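Local structure of Galactose/lactose metabolism regulatory protein GAL80 (Kluyveromyces lactis, 3E1K) at residues T300-G308 against L318-K326. The protein represses the lactose and galactose metabolic genes, apparently by blocking the transcriptional activator LAC9 when no inducing sugar is present. Sequence-based numbering, arbitrary orientation.
Sequences TKGDLKIEG and LVLYFYGIK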
# COMPACT_ATOMS: atom_id res chain seq x y z
N THR A 300 9.80 -15.22 -4.71
CA THR A 300 10.26 -16.19 -3.72
C THR A 300 11.78 -16.36 -3.79
O THR A 300 12.32 -16.72 -2.75
CB THR A 300 9.70 -17.62 -3.96
OG1 THR A 300 8.28 -17.58 -3.84
CG2 THR A 300 10.16 -18.52 -2.89
N LYS A 301 12.40 -16.12 -4.96
CA LYS A 301 13.85 -16.29 -5.11
C LYS A 301 14.42 -14.90 -5.27
O LYS A 301 15.64 -14.68 -5.21
CB LYS A 301 14.15 -17.19 -6.31
CG LYS A 301 13.73 -18.62 -6.08
CD LYS A 301 12.79 -19.15 -7.10
CE LYS A 301 12.39 -20.57 -6.83
NZ LYS A 301 11.96 -21.28 -8.07
N GLY A 302 13.53 -13.94 -5.48
CA GLY A 302 14.01 -12.55 -5.60
C GLY A 302 13.05 -11.37 -5.48
O GLY A 302 11.91 -11.51 -5.12
N ASP A 303 13.56 -10.17 -5.81
CA ASP A 303 12.74 -8.95 -5.79
C ASP A 303 12.91 -8.17 -7.10
O ASP A 303 13.96 -8.21 -7.72
CB ASP A 303 13.21 -8.03 -4.67
CG ASP A 303 12.34 -8.10 -3.44
OD1 ASP A 303 11.42 -7.27 -3.33
OD2 ASP A 303 12.65 -8.94 -2.56
N LEU A 304 11.88 -7.41 -7.47
CA LEU A 304 11.88 -6.56 -8.66
C LEU A 304 11.18 -5.21 -8.36
O LEU A 304 10.00 -5.20 -8.06
CB LEU A 304 10.99 -7.32 -9.65
CG LEU A 304 11.46 -7.71 -11.04
CD1 LEU A 304 10.25 -7.77 -12.01
CD2 LEU A 304 12.53 -6.72 -11.47
N LYS A 305 11.87 -4.09 -8.47
CA LYS A 305 11.21 -2.83 -8.20
C LYS A 305 11.37 -1.90 -9.41
O LYS A 305 12.44 -1.76 -9.99
CB LYS A 305 11.77 -2.20 -6.92
CG LYS A 305 10.81 -1.37 -6.11
CD LYS A 305 11.46 -1.15 -4.76
CE LYS A 305 11.48 0.34 -4.34
NZ LYS A 305 12.90 0.85 -4.45
N ILE A 306 10.26 -1.26 -9.77
CA ILE A 306 10.21 -0.26 -10.83
C ILE A 306 9.80 1.09 -10.24
O ILE A 306 8.85 1.17 -9.43
CB ILE A 306 9.12 -0.54 -11.80
CG1 ILE A 306 9.04 -2.06 -11.96
CG2 ILE A 306 9.19 0.48 -12.87
CD1 ILE A 306 8.10 -2.57 -13.13
N GLU A 307 10.56 2.13 -10.58
CA GLU A 307 10.35 3.42 -9.94
C GLU A 307 10.40 4.63 -10.86
O GLU A 307 11.34 4.67 -11.66
CB GLU A 307 11.50 3.60 -8.93
CG GLU A 307 11.44 2.73 -7.68
CD GLU A 307 12.57 2.98 -6.72
OE1 GLU A 307 13.56 3.41 -7.28
OE2 GLU A 307 12.51 2.81 -5.45
N GLY A 308 9.43 5.54 -10.80
CA GLY A 308 9.37 6.71 -11.68
C GLY A 308 9.05 7.85 -10.75
O GLY A 308 8.68 7.61 -9.59
N LEU A 318 11.33 4.84 -16.92
CA LEU A 318 11.58 4.48 -15.54
C LEU A 318 12.94 3.78 -15.40
O LEU A 318 13.78 3.76 -16.32
CB LEU A 318 10.47 3.62 -14.97
CG LEU A 318 9.27 3.75 -15.88
CD1 LEU A 318 8.75 2.35 -16.33
CD2 LEU A 318 8.13 4.67 -15.42
N VAL A 319 13.06 3.11 -14.26
CA VAL A 319 14.26 2.35 -13.97
C VAL A 319 13.88 1.08 -13.27
O VAL A 319 13.03 1.03 -12.41
CB VAL A 319 15.00 3.12 -12.95
CG1 VAL A 319 16.13 2.27 -12.42
CG2 VAL A 319 15.57 4.30 -13.66
N LEU A 320 14.58 0.03 -13.62
CA LEU A 320 14.24 -1.23 -13.02
C LEU A 320 15.33 -1.95 -12.29
O LEU A 320 16.33 -2.37 -12.86
CB LEU A 320 13.70 -2.18 -14.05
CG LEU A 320 13.23 -3.44 -13.34
CD1 LEU A 320 11.72 -3.32 -13.36
CD2 LEU A 320 13.60 -4.41 -14.49
N TYR A 321 15.03 -2.18 -11.03
CA TYR A 321 15.99 -2.86 -10.20
C TYR A 321 15.39 -4.20 -9.99
O TYR A 321 14.22 -4.36 -9.63
CB TYR A 321 16.04 -2.23 -8.81
CG TYR A 321 16.38 -0.75 -8.85
CD1 TYR A 321 15.39 0.24 -8.72
CD2 TYR A 321 17.71 -0.34 -8.96
CE1 TYR A 321 15.71 1.57 -8.69
CE2 TYR A 321 18.05 1.00 -8.94
CZ TYR A 321 17.05 1.94 -8.82
OH TYR A 321 17.35 3.28 -8.85
N PHE A 322 16.25 -5.17 -10.17
CA PHE A 322 15.75 -6.46 -9.84
C PHE A 322 16.85 -7.12 -9.03
O PHE A 322 18.01 -6.81 -9.15
CB PHE A 322 15.51 -7.18 -11.14
CG PHE A 322 15.94 -8.61 -11.12
CD1 PHE A 322 15.07 -9.67 -10.91
CD2 PHE A 322 17.28 -8.90 -11.32
CE1 PHE A 322 15.48 -10.99 -10.91
CE2 PHE A 322 17.71 -10.21 -11.29
CZ PHE A 322 16.83 -11.26 -11.10
N TYR A 323 16.49 -8.18 -8.33
CA TYR A 323 17.49 -8.95 -7.64
C TYR A 323 17.02 -10.40 -7.46
O TYR A 323 15.94 -10.66 -6.96
CB TYR A 323 17.73 -8.33 -6.29
CG TYR A 323 18.39 -9.36 -5.43
CD1 TYR A 323 19.76 -9.62 -5.54
CD2 TYR A 323 17.64 -10.08 -4.51
CE1 TYR A 323 20.37 -10.57 -4.75
CE2 TYR A 323 18.24 -11.03 -3.71
CZ TYR A 323 19.61 -11.27 -3.83
OH TYR A 323 20.23 -12.23 -3.06
N GLY A 324 17.88 -11.37 -7.74
CA GLY A 324 17.43 -12.72 -7.54
C GLY A 324 18.29 -13.58 -8.47
O GLY A 324 19.33 -13.15 -8.98
N ILE A 325 17.79 -14.78 -8.78
CA ILE A 325 18.57 -15.69 -9.61
C ILE A 325 18.68 -15.50 -11.11
O ILE A 325 17.70 -15.75 -11.84
CB ILE A 325 18.29 -17.16 -9.26
CG1 ILE A 325 16.83 -17.53 -9.49
CG2 ILE A 325 18.59 -17.47 -7.77
CD1 ILE A 325 16.47 -18.94 -9.39
N LYS A 326 19.92 -15.23 -11.52
CA LYS A 326 20.39 -15.04 -12.90
C LYS A 326 19.49 -15.75 -13.88
O LYS A 326 19.05 -15.15 -14.88
CB LYS A 326 21.75 -15.73 -13.08
CG LYS A 326 22.83 -15.41 -12.06
CD LYS A 326 24.11 -16.14 -12.43
CE LYS A 326 25.23 -15.67 -11.49
NZ LYS A 326 26.65 -16.29 -12.05
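D303, K305 and E307 pair with Y323, Y321 and V319 through the backbone, two antiparallel strands running at 173° to each other. K305 N gives its hydrogen to Y321 O at 2.6 Å, and Y321 N returns a bond to K305 O at 2.8 Å; D303 and Y323 exchange a similar pair. The ladder slackens toward V319, whose N reaches E307 O weakly, at 3.5 Å. Together the strands make a β-hairpin near one margin of the large mixed sheet of the C-terminal domain, with strand 293-298 beside 303-308 and strand 364-370 beside 319-323.

Apolar packing occupies the face that bears L304, I306, L320 and F322. L320, with CG anti to its own N (chi1 -175°), sends its branch toward I306 and L304; CD1 lies 3.7 Å from I306 CD1. Helix 157-167 covers L304 and F322 from this side.

On the other face E307 meets the Y321 ring at its edge, OE1 3.2 Å from CE1, the carboxylate turned 87° from the ring plane. V319 CG1 sits 3.7 Å above that plane, over one face but toward the rim. Replacing Y321 with alanine would probably leave E307 OE1 without this ring edge and open a gap beside V319. L289 of the second subunit also packs on Y321, and K288 N there hydrogen-bonds D303 OD2, placing this face at the dimer interface, while V319 packs on an aromatic side chain of the bound peptide.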